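PDB 2QEE: BH0493 protein from Bacillus halodurans C-125, which binds zinc and is a putative metal-dependent enzyme of the amidohydrolase family. Local coordinates for residues I352-D357 / Y366-S371; N21-D26 / L136-D141; N146-D151 / A169-D174. All blocks are in the same frame, centred on the assembly; numbering follows the deposited sequence. Where two conformers were deposited one is given.

Contact 1: residues I352-D357 / Y366-S371; sequences IPQHSD and YKWHHS. With ZN (zinc ion), chain T.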
# COMPACT_ATOMS: atom_id res chain seq x y z
N ILE C 352 -5.93 -14.44 -13.05
CA ILE C 352 -6.84 -13.76 -13.96
C ILE C 352 -6.78 -12.26 -13.61
O ILE C 352 -7.31 -11.81 -12.56
CB ILE C 352 -8.29 -14.31 -13.83
CG1 ILE C 352 -8.31 -15.84 -14.16
CG2 ILE C 352 -9.30 -13.47 -14.65
CD1 ILE C 352 -9.63 -16.49 -13.65
N PRO C 353 -6.10 -11.48 -14.44
CA PRO C 353 -5.91 -10.04 -14.05
C PRO C 353 -7.16 -9.19 -13.91
O PRO C 353 -7.18 -8.26 -13.10
CB PRO C 353 -5.02 -9.46 -15.16
CG PRO C 353 -5.13 -10.45 -16.32
CD PRO C 353 -5.35 -11.84 -15.67
N GLN C 354 -8.23 -9.44 -14.68
CA GLN C 354 -9.32 -8.48 -14.63
C GLN C 354 -10.68 -9.12 -14.97
O GLN C 354 -10.71 -10.16 -15.66
CB GLN C 354 -9.07 -7.30 -15.54
CG GLN C 354 -10.08 -6.16 -15.47
CD GLN C 354 -10.14 -5.54 -14.06
OE1 GLN C 354 -10.47 -6.24 -13.09
NE2 GLN C 354 -9.84 -4.22 -13.96
N HIS C 355 -11.73 -8.48 -14.46
CA HIS C 355 -13.11 -8.71 -14.87
C HIS C 355 -13.75 -7.33 -14.90
O HIS C 355 -13.21 -6.41 -14.29
CB HIS C 355 -13.85 -9.64 -13.91
CG HIS C 355 -14.05 -9.11 -12.52
ND1 HIS C 355 -13.02 -9.06 -11.59
CD2 HIS C 355 -15.13 -8.59 -11.90
CE1 HIS C 355 -13.47 -8.55 -10.46
NE2 HIS C 355 -14.75 -8.26 -10.61
N SER C 356 -14.90 -7.17 -15.54
CA SER C 356 -15.51 -5.84 -15.63
C SER C 356 -16.46 -5.52 -14.50
O SER C 356 -16.64 -4.34 -14.14
CB SER C 356 -16.24 -5.62 -16.97
OG SER C 356 -17.45 -6.38 -17.01
N ASP C 357 -17.14 -6.55 -14.00
CA ASP C 357 -18.28 -6.34 -13.11
C ASP C 357 -19.31 -5.37 -13.76
O ASP C 357 -19.96 -4.60 -13.06
CB ASP C 357 -17.77 -5.69 -11.84
CG ASP C 357 -18.24 -6.36 -10.70
OD1 ASP C 357 -19.46 -6.61 -10.70
OD2 ASP C 357 -17.39 -6.69 -9.86
N TYR C 366 -15.43 0.47 -21.88
CA TYR C 366 -14.37 1.20 -21.09
C TYR C 366 -13.67 0.29 -20.10
O TYR C 366 -12.44 0.46 -19.82
CB TYR C 366 -14.90 2.44 -20.41
CG TYR C 366 -15.40 2.35 -18.98
CD1 TYR C 366 -14.50 2.25 -17.91
CD2 TYR C 366 -16.80 2.42 -18.69
CE1 TYR C 366 -14.92 2.30 -16.59
CE2 TYR C 366 -17.21 2.44 -17.35
CZ TYR C 366 -16.29 2.35 -16.32
OH TYR C 366 -16.70 2.38 -14.99
N LYS C 367 -14.39 -0.65 -19.50
CA LYS C 367 -13.74 -1.46 -18.49
C LYS C 367 -12.58 -2.23 -19.14
O LYS C 367 -11.48 -2.34 -18.55
CB LYS C 367 -14.73 -2.43 -17.81
CG LYS C 367 -15.87 -1.70 -17.09
CD LYS C 367 -15.61 -1.53 -15.65
CE LYS C 367 -16.97 -1.14 -14.99
NZ LYS C 367 -16.73 -0.87 -13.54
N TRP C 368 -12.78 -2.77 -20.34
CA TRP C 368 -11.72 -3.53 -21.02
C TRP C 368 -10.67 -2.61 -21.67
O TRP C 368 -9.49 -2.91 -21.63
CB TRP C 368 -12.34 -4.58 -21.98
CG TRP C 368 -12.94 -5.66 -21.14
CD1 TRP C 368 -14.27 -5.89 -20.92
CD2 TRP C 368 -12.23 -6.55 -20.29
NE1 TRP C 368 -14.43 -6.92 -20.04
CE2 TRP C 368 -13.18 -7.31 -19.60
CE3 TRP C 368 -10.86 -6.77 -20.04
CZ2 TRP C 368 -12.83 -8.30 -18.70
CZ3 TRP C 368 -10.50 -7.76 -19.18
CH2 TRP C 368 -11.50 -8.51 -18.48
N HIS C 369 -11.09 -1.51 -22.24
CA HIS C 369 -10.12 -0.57 -22.83
C HIS C 369 -9.15 -0.07 -21.73
O HIS C 369 -7.90 -0.06 -21.91
CB HIS C 369 -10.89 0.59 -23.44
CG HIS C 369 -10.05 1.63 -24.11
ND1 HIS C 369 -9.22 2.51 -23.42
CD2 HIS C 369 -9.95 1.98 -25.42
CE1 HIS C 369 -8.63 3.32 -24.28
NE2 HIS C 369 -9.05 3.02 -25.50
N HIS C 370 -9.70 0.40 -20.61
CA HIS C 370 -8.84 1.02 -19.58
C HIS C 370 -7.92 -0.01 -18.95
O HIS C 370 -6.75 0.29 -18.60
CB HIS C 370 -9.70 1.66 -18.47
CG HIS C 370 -10.52 2.83 -18.91
ND1 HIS C 370 -11.20 3.62 -17.99
CD2 HIS C 370 -10.80 3.36 -20.13
CE1 HIS C 370 -11.88 4.56 -18.64
NE2 HIS C 370 -11.62 4.45 -19.93
N SER C 371 -8.46 -1.23 -18.73
CA SER C 371 -7.65 -2.29 -18.11
C SER C 371 -6.65 -2.86 -19.08
O SER C 371 -5.58 -3.20 -18.68
CB SER C 371 -8.53 -3.41 -17.61
OG SER C 371 -9.19 -2.94 -16.41
ZN ZN T . -20.17 -7.90 -9.13
O HOH W 1 -19.87 -7.55 -7.39
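Gln354 and Ser371 make the one hydrogen bond between loop 352-357 and helix segment 366-371: Gln354 NE2 donates a hydrogen bond to Ser371 OG at 2.8 Å, almost straight (172°) and in the plane of the amide. Gln354 reaches the helix with CG anti to the backbone N (chi1 -174°), while its chain bends at chi2. The other end of the amide, OE1, accepts from the backbone N of His355 and of Cys326, so the group is held at both ends. Beside it lies Trp368, whose CH2 meets Gln354 O at the ring edge, 3.4 Å away, and whose CZ3 packs on Gln354 CB. Ser356 CB touches both Lys367 CB (3.6 Å) and Trp368 NE1. Lys367 then runs past Ser356 O, with CE at 3.3 Å, and its NZ hydrogen-bonds to Tyr50 OH. Next in the chain, Asp357 OD1 binds the zinc ion at 2.1 Å together with His28, His30 and a water; its OD2, met from above the carboxylate plane, accepts from His355 NE2. The buried loop 352-357 thus lies among helix 363-388, helix 395-414, whose Phe406 touches Trp368, and strand 24-26, whose Asp26 hydrogen-bonds to Ser356 OG and Trp368 NE1.

Contact 2: residues N21-D26 / L136-D141; sequences NQPVTD and LANVSD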
# COMPACT_ATOMS: atom_id res chain seq x y z
N ASN C 21 -6.20 -7.60 -29.60
CA ASN C 21 -6.83 -8.62 -30.42
C ASN C 21 -7.34 -9.89 -29.73
O ASN C 21 -8.12 -10.66 -30.33
CB ASN C 21 -5.83 -9.04 -31.52
CG ASN C 21 -5.60 -7.95 -32.51
OD1 ASN C 21 -6.45 -7.09 -32.71
ND2 ASN C 21 -4.41 -7.95 -33.14
N GLN C 22 -6.94 -10.12 -28.48
CA GLN C 22 -7.30 -11.35 -27.81
C GLN C 22 -8.75 -11.22 -27.35
O GLN C 22 -9.07 -10.29 -26.61
CB GLN C 22 -6.45 -11.56 -26.55
CG GLN C 22 -7.00 -12.65 -25.59
CD GLN C 22 -7.02 -14.03 -26.25
OE1 GLN C 22 -6.11 -14.40 -27.02
NE2 GLN C 22 -8.07 -14.84 -25.95
N PRO C 23 -9.63 -12.13 -27.81
CA PRO C 23 -11.02 -12.03 -27.31
C PRO C 23 -11.06 -12.33 -25.82
O PRO C 23 -10.46 -13.32 -25.35
CB PRO C 23 -11.75 -13.14 -28.07
CG PRO C 23 -10.84 -13.48 -29.25
CD PRO C 23 -9.46 -13.19 -28.82
N VAL C 24 -11.81 -11.52 -25.11
CA VAL C 24 -11.88 -11.62 -23.67
C VAL C 24 -13.02 -12.52 -23.18
O VAL C 24 -14.16 -12.39 -23.66
CB VAL C 24 -12.10 -10.24 -23.09
CG1 VAL C 24 -12.27 -10.31 -21.57
CG2 VAL C 24 -10.87 -9.32 -23.44
N THR C 25 -12.71 -13.37 -22.22
CA THR C 25 -13.75 -13.94 -21.35
C THR C 25 -13.84 -13.03 -20.14
O THR C 25 -12.83 -12.84 -19.42
CB THR C 25 -13.48 -15.37 -20.92
OG1 THR C 25 -13.53 -16.20 -22.10
CG2 THR C 25 -14.52 -15.86 -19.92
N ASP C 26 -15.04 -12.50 -19.89
CA ASP C 26 -15.21 -11.53 -18.78
C ASP C 26 -15.89 -12.34 -17.69
O ASP C 26 -17.10 -12.63 -17.79
CB ASP C 26 -16.07 -10.36 -19.25
CG ASP C 26 -16.18 -9.23 -18.23
OD1 ASP C 26 -15.82 -9.50 -17.06
OD2 ASP C 26 -16.59 -8.12 -18.62
N LEU C 136 -17.01 -4.28 -30.33
CA LEU C 136 -16.17 -3.12 -29.95
C LEU C 136 -15.25 -3.40 -28.77
O LEU C 136 -14.07 -2.98 -28.79
CB LEU C 136 -17.01 -1.89 -29.62
CG LEU C 136 -17.60 -1.16 -30.81
CD1 LEU C 136 -18.63 -0.15 -30.28
CD2 LEU C 136 -16.49 -0.49 -31.62
N ALA C 137 -15.78 -4.09 -27.75
CA ALA C 137 -14.98 -4.43 -26.57
C ALA C 137 -14.18 -5.73 -26.81
O ALA C 137 -13.43 -6.16 -25.93
CB ALA C 137 -15.90 -4.56 -25.31
N ASN C 138 -14.35 -6.40 -27.97
CA ASN C 138 -13.71 -7.70 -28.19
C ASN C 138 -13.89 -8.68 -27.04
O ASN C 138 -12.93 -9.28 -26.54
CB ASN C 138 -12.20 -7.54 -28.53
CG ASN C 138 -11.64 -8.73 -29.25
OD1 ASN C 138 -12.37 -9.66 -29.65
ND2 ASN C 138 -10.29 -8.77 -29.34
N VAL C 139 -15.16 -8.88 -26.62
CA VAL C 139 -15.49 -9.84 -25.58
C VAL C 139 -16.28 -11.00 -26.22
O VAL C 139 -17.34 -10.77 -26.83
CB VAL C 139 -16.32 -9.20 -24.46
CG1 VAL C 139 -16.89 -10.27 -23.51
CG2 VAL C 139 -15.46 -8.18 -23.69
N SER C 140 -15.74 -12.19 -26.09
CA SER C 140 -16.31 -13.39 -26.72
C SER C 140 -17.30 -14.07 -25.75
O SER C 140 -18.25 -14.78 -26.19
CB SER C 140 -15.20 -14.36 -27.08
OG SER C 140 -14.54 -14.86 -25.93
N ASP C 141 -17.07 -13.90 -24.44
CA ASP C 141 -17.83 -14.65 -23.46
C ASP C 141 -18.07 -13.76 -22.24
O ASP C 141 -17.11 -13.19 -21.70
CB ASP C 141 -17.07 -15.89 -23.01
CG ASP C 141 -16.96 -16.91 -24.15
OD1 ASP C 141 -17.86 -17.77 -24.31
OD2 ASP C 141 -16.03 -16.82 -24.97
O HOH W 2 -12.27 -15.48 -24.62
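Val24-Asp26 and the start of strand 139-143 pair in parallel, as adjacent strands of what is, as in other amidohydrolases, probably a distorted (beta/alpha)8 barrel, each strand following closely on a helix. Val24 pairs with Val139 and Thr25 with Asp141, and the extra residue, Ser140, makes a beta bulge. Val24 N hydrogen-bonds to Asn138 O at 2.9 Å. Val24 O then faces two donors across the bulge, Ser140 N at 2.9 Å and, weakly, Asp141 N at 3.4 Å. Beyond it, Asp26 N donates to Asp141 O in a nearly straight bond of 2.8 Å.

Before the strands begin, Asn138 closes helix 126-136 in a Schellman motif with positive phi. Its CG stands anti to the backbone N (chi1 -159°), and ND2 reaches Asn21 O at 3.0 Å, above the plane of that carbonyl; ND2 also hydrogen-bonds to Asn20 O. OD1 of the same amide lies against Pro23 CA and CB. One helix end is thereby tied to the end of another.

On one face Val139 CG2 packs against Val24 CB at 4.0 Å. On the other, Thr25 OG1 rests 3.7 Å from Asp141 CB, the two side chains crossing obliquely, and OG1 is also hydrogen-bonded to Trp411 and Ser407. A water donates to Pro23 O and to Ser140 OG and also hydrogen-bonds to Thr25 OG1, bridging the strands at the bulge. Ser140 OG in turn donates to Asp141 OD2 at 2.6 Å.

Helix 363-388 covers the valine face, with Trp368 touching both Val24 and Val139, whereas helix 395-414 touches the Gln22 side chain and supplies a partner of Thr25, Ser407; Asp141 OD1 accepts a hydrogen bond from NE2 of His168, on the adjoining strand 167-168.

Contact 3: residues N146-D151 / A169-D174; sequences NDPFDD and AALRLD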
# COMPACT_ATOMS: atom_id res chain seq x y z
N ASN C 146 -26.35 -14.72 -11.63
CA ASN C 146 -27.73 -15.25 -11.71
C ASN C 146 -28.24 -15.59 -10.32
O ASN C 146 -27.75 -16.51 -9.64
CB ASN C 146 -27.72 -16.46 -12.64
CG ASN C 146 -27.20 -16.08 -14.02
OD1 ASN C 146 -26.10 -16.48 -14.38
ND2 ASN C 146 -27.94 -15.25 -14.76
N ASP C 147 -29.26 -14.83 -9.93
CA ASP C 147 -29.77 -14.86 -8.57
C ASP C 147 -31.18 -15.46 -8.54
O ASP C 147 -32.14 -14.78 -8.92
CB ASP C 147 -29.83 -13.45 -8.00
CG ASP C 147 -30.20 -13.44 -6.53
OD1 ASP C 147 -30.58 -14.50 -5.99
OD2 ASP C 147 -30.05 -12.39 -5.90
N PRO C 148 -31.28 -16.71 -8.11
CA PRO C 148 -32.58 -17.41 -8.14
C PRO C 148 -33.55 -16.81 -7.12
O PRO C 148 -34.74 -17.17 -7.12
CB PRO C 148 -32.23 -18.82 -7.78
CG PRO C 148 -30.96 -18.77 -7.10
CD PRO C 148 -30.22 -17.58 -7.60
N PHE C 149 -33.05 -15.94 -6.25
CA PHE C 149 -33.90 -15.30 -5.26
C PHE C 149 -34.52 -14.05 -5.84
O PHE C 149 -35.48 -13.49 -5.29
CB PHE C 149 -33.14 -15.01 -3.98
CG PHE C 149 -32.65 -16.24 -3.32
CD1 PHE C 149 -33.45 -16.91 -2.42
CD2 PHE C 149 -31.40 -16.75 -3.62
CE1 PHE C 149 -33.00 -18.07 -1.82
CE2 PHE C 149 -30.95 -17.93 -3.03
CZ PHE C 149 -31.77 -18.59 -2.13
N ASP C 150 -34.00 -13.58 -6.97
CA ASP C 150 -34.64 -12.44 -7.62
C ASP C 150 -35.82 -12.88 -8.51
O ASP C 150 -35.65 -13.54 -9.54
CB ASP C 150 -33.66 -11.57 -8.40
CG ASP C 150 -34.32 -10.28 -8.90
OD1 ASP C 150 -34.25 -9.24 -8.21
OD2 ASP C 150 -34.98 -10.29 -9.95
N ASP C 151 -37.02 -12.45 -8.12
CA ASP C 151 -38.27 -12.80 -8.85
C ASP C 151 -38.22 -12.51 -10.35
O ASP C 151 -38.64 -13.34 -11.16
CB ASP C 151 -39.48 -12.09 -8.22
CG ASP C 151 -39.74 -12.52 -6.78
OD1 ASP C 151 -39.20 -13.54 -6.30
OD2 ASP C 151 -40.52 -11.80 -6.11
N ALA C 169 -23.82 -18.75 -17.19
CA ALA C 169 -24.43 -18.56 -15.85
C ALA C 169 -23.43 -18.67 -14.72
O ALA C 169 -22.49 -19.49 -14.75
CB ALA C 169 -25.56 -19.61 -15.62
N ALA C 170 -23.71 -17.93 -13.64
CA ALA C 170 -23.03 -18.18 -12.38
C ALA C 170 -24.07 -18.03 -11.26
O ALA C 170 -24.82 -17.07 -11.29
CB ALA C 170 -21.86 -17.17 -12.14
N LEU C 171 -24.09 -18.98 -10.35
CA LEU C 171 -25.17 -19.11 -9.34
C LEU C 171 -24.79 -18.21 -8.15
O LEU C 171 -23.87 -18.58 -7.42
CB LEU C 171 -25.31 -20.58 -8.90
CG LEU C 171 -26.36 -20.95 -7.85
CD1 LEU C 171 -27.74 -20.34 -8.23
CD2 LEU C 171 -26.41 -22.47 -7.69
N ARG C 172 -25.50 -17.09 -8.00
CA ARG C 172 -25.27 -16.13 -6.91
C ARG C 172 -26.04 -16.59 -5.68
O ARG C 172 -27.26 -16.79 -5.76
CB ARG C 172 -25.69 -14.72 -7.35
CG ARG C 172 -25.54 -13.65 -6.26
CD ARG C 172 -26.30 -12.38 -6.56
NE ARG C 172 -25.91 -11.33 -5.61
CZ ARG C 172 -26.58 -11.07 -4.50
NH1 ARG C 172 -27.66 -11.78 -4.23
NH2 ARG C 172 -26.18 -10.11 -3.67
N LEU C 173 -25.34 -16.72 -4.56
CA LEU C 173 -25.97 -17.33 -3.36
C LEU C 173 -26.06 -16.44 -2.10
O LEU C 173 -26.40 -16.97 -1.04
CB LEU C 173 -25.29 -18.64 -3.03
CG LEU C 173 -25.45 -19.79 -4.07
CD1 LEU C 173 -24.59 -20.96 -3.69
CD2 LEU C 173 -26.94 -20.14 -4.25
N ASP C 174 -25.85 -15.13 -2.23
CA ASP C 174 -25.84 -14.22 -1.07
C ASP C 174 -27.08 -14.42 -0.14
O ASP C 174 -26.91 -14.59 1.07
CB ASP C 174 -25.71 -12.76 -1.52
CG ASP C 174 -24.35 -12.50 -2.19
OD1 ASP C 174 -23.87 -13.39 -2.86
OD2 ASP C 174 -23.76 -11.44 -2.01
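Asn146 grips the segment 169-172 with both backbone and side chain, and this is the tight part of the contact. Its N donates to Ala170 O at 2.8 Å, and its O receives Arg172 N at the same length from above the carbonyl plane, a single bridge centred on Leu171. The side chain adds a third bond: with CG anti to the carbonyl carbon (chi1 -58°), OD1 accepts from Ala170 N at 2.9 Å in the plane of the amide carbonyl. OD1 is also pressed to within 3.0 Å of Ala169 CA. Close by, Pro148 and Leu171 cross at about a right angle, CG to CD1 3.8 Å. Pro148 CD lies near Arg172 O, a buried oxygen for which the model has no polar partner.

The partly exposed side, carried by Asp147 and Arg172, is looser, and Arg172 was modelled in two conformers. In the one described, NH1 meets Asp147 OD2 at 3.0 Å in a salt bridge whose hydrogen bond is weak, bent to 121°, with the flat groups turned 37° apart. NH2 lies 3.2 Å from OD2 of the buried Asp174, a charge contact alone; that oxygen also hydrogen-bonds to Ser225 OG.

Asp147 OD1 accepts from Phe149 N, forming an Asx turn within the type I beta turn from Asp147 to Asp150. Asp150 sits at the N-cap of helix 151-158, its OD2 accepting a weak hydrogen bond from Glu153 N. This is a beta-to-alpha connection after strand 139-143, bridged to Leu171 and bringing Arg172 close to the zinc ligand His30, consistent with the active-site loops of an amidohydrolase barrel.

How the contacts relate
Contacts 1 and 2 form one continuous region, their centres 10 Å apart. Asp26 of contact 2 reaches contact 1: its OD2 lies 2.5 Å from Ser356 OG and 2.8 Å from Trp368 NE1, both probable hydrogen bonds. Trp368 CZ2 also packs on Val24 CG1 at 3.5 Å. The strand pair of contact 2 thus lies against the loop that carries Asp357, a ligand of the zinc ion; the Asp26 side chain itself lies about 9 Å from the metal. Contact 3 stands apart, its centre about 23 Å from that of contact 1 and 24 Å from that of contact 2, yet it too approaches the metal site, the Arg172 side chain lying about 8 Å from the zinc and about 5 Å from that of His30.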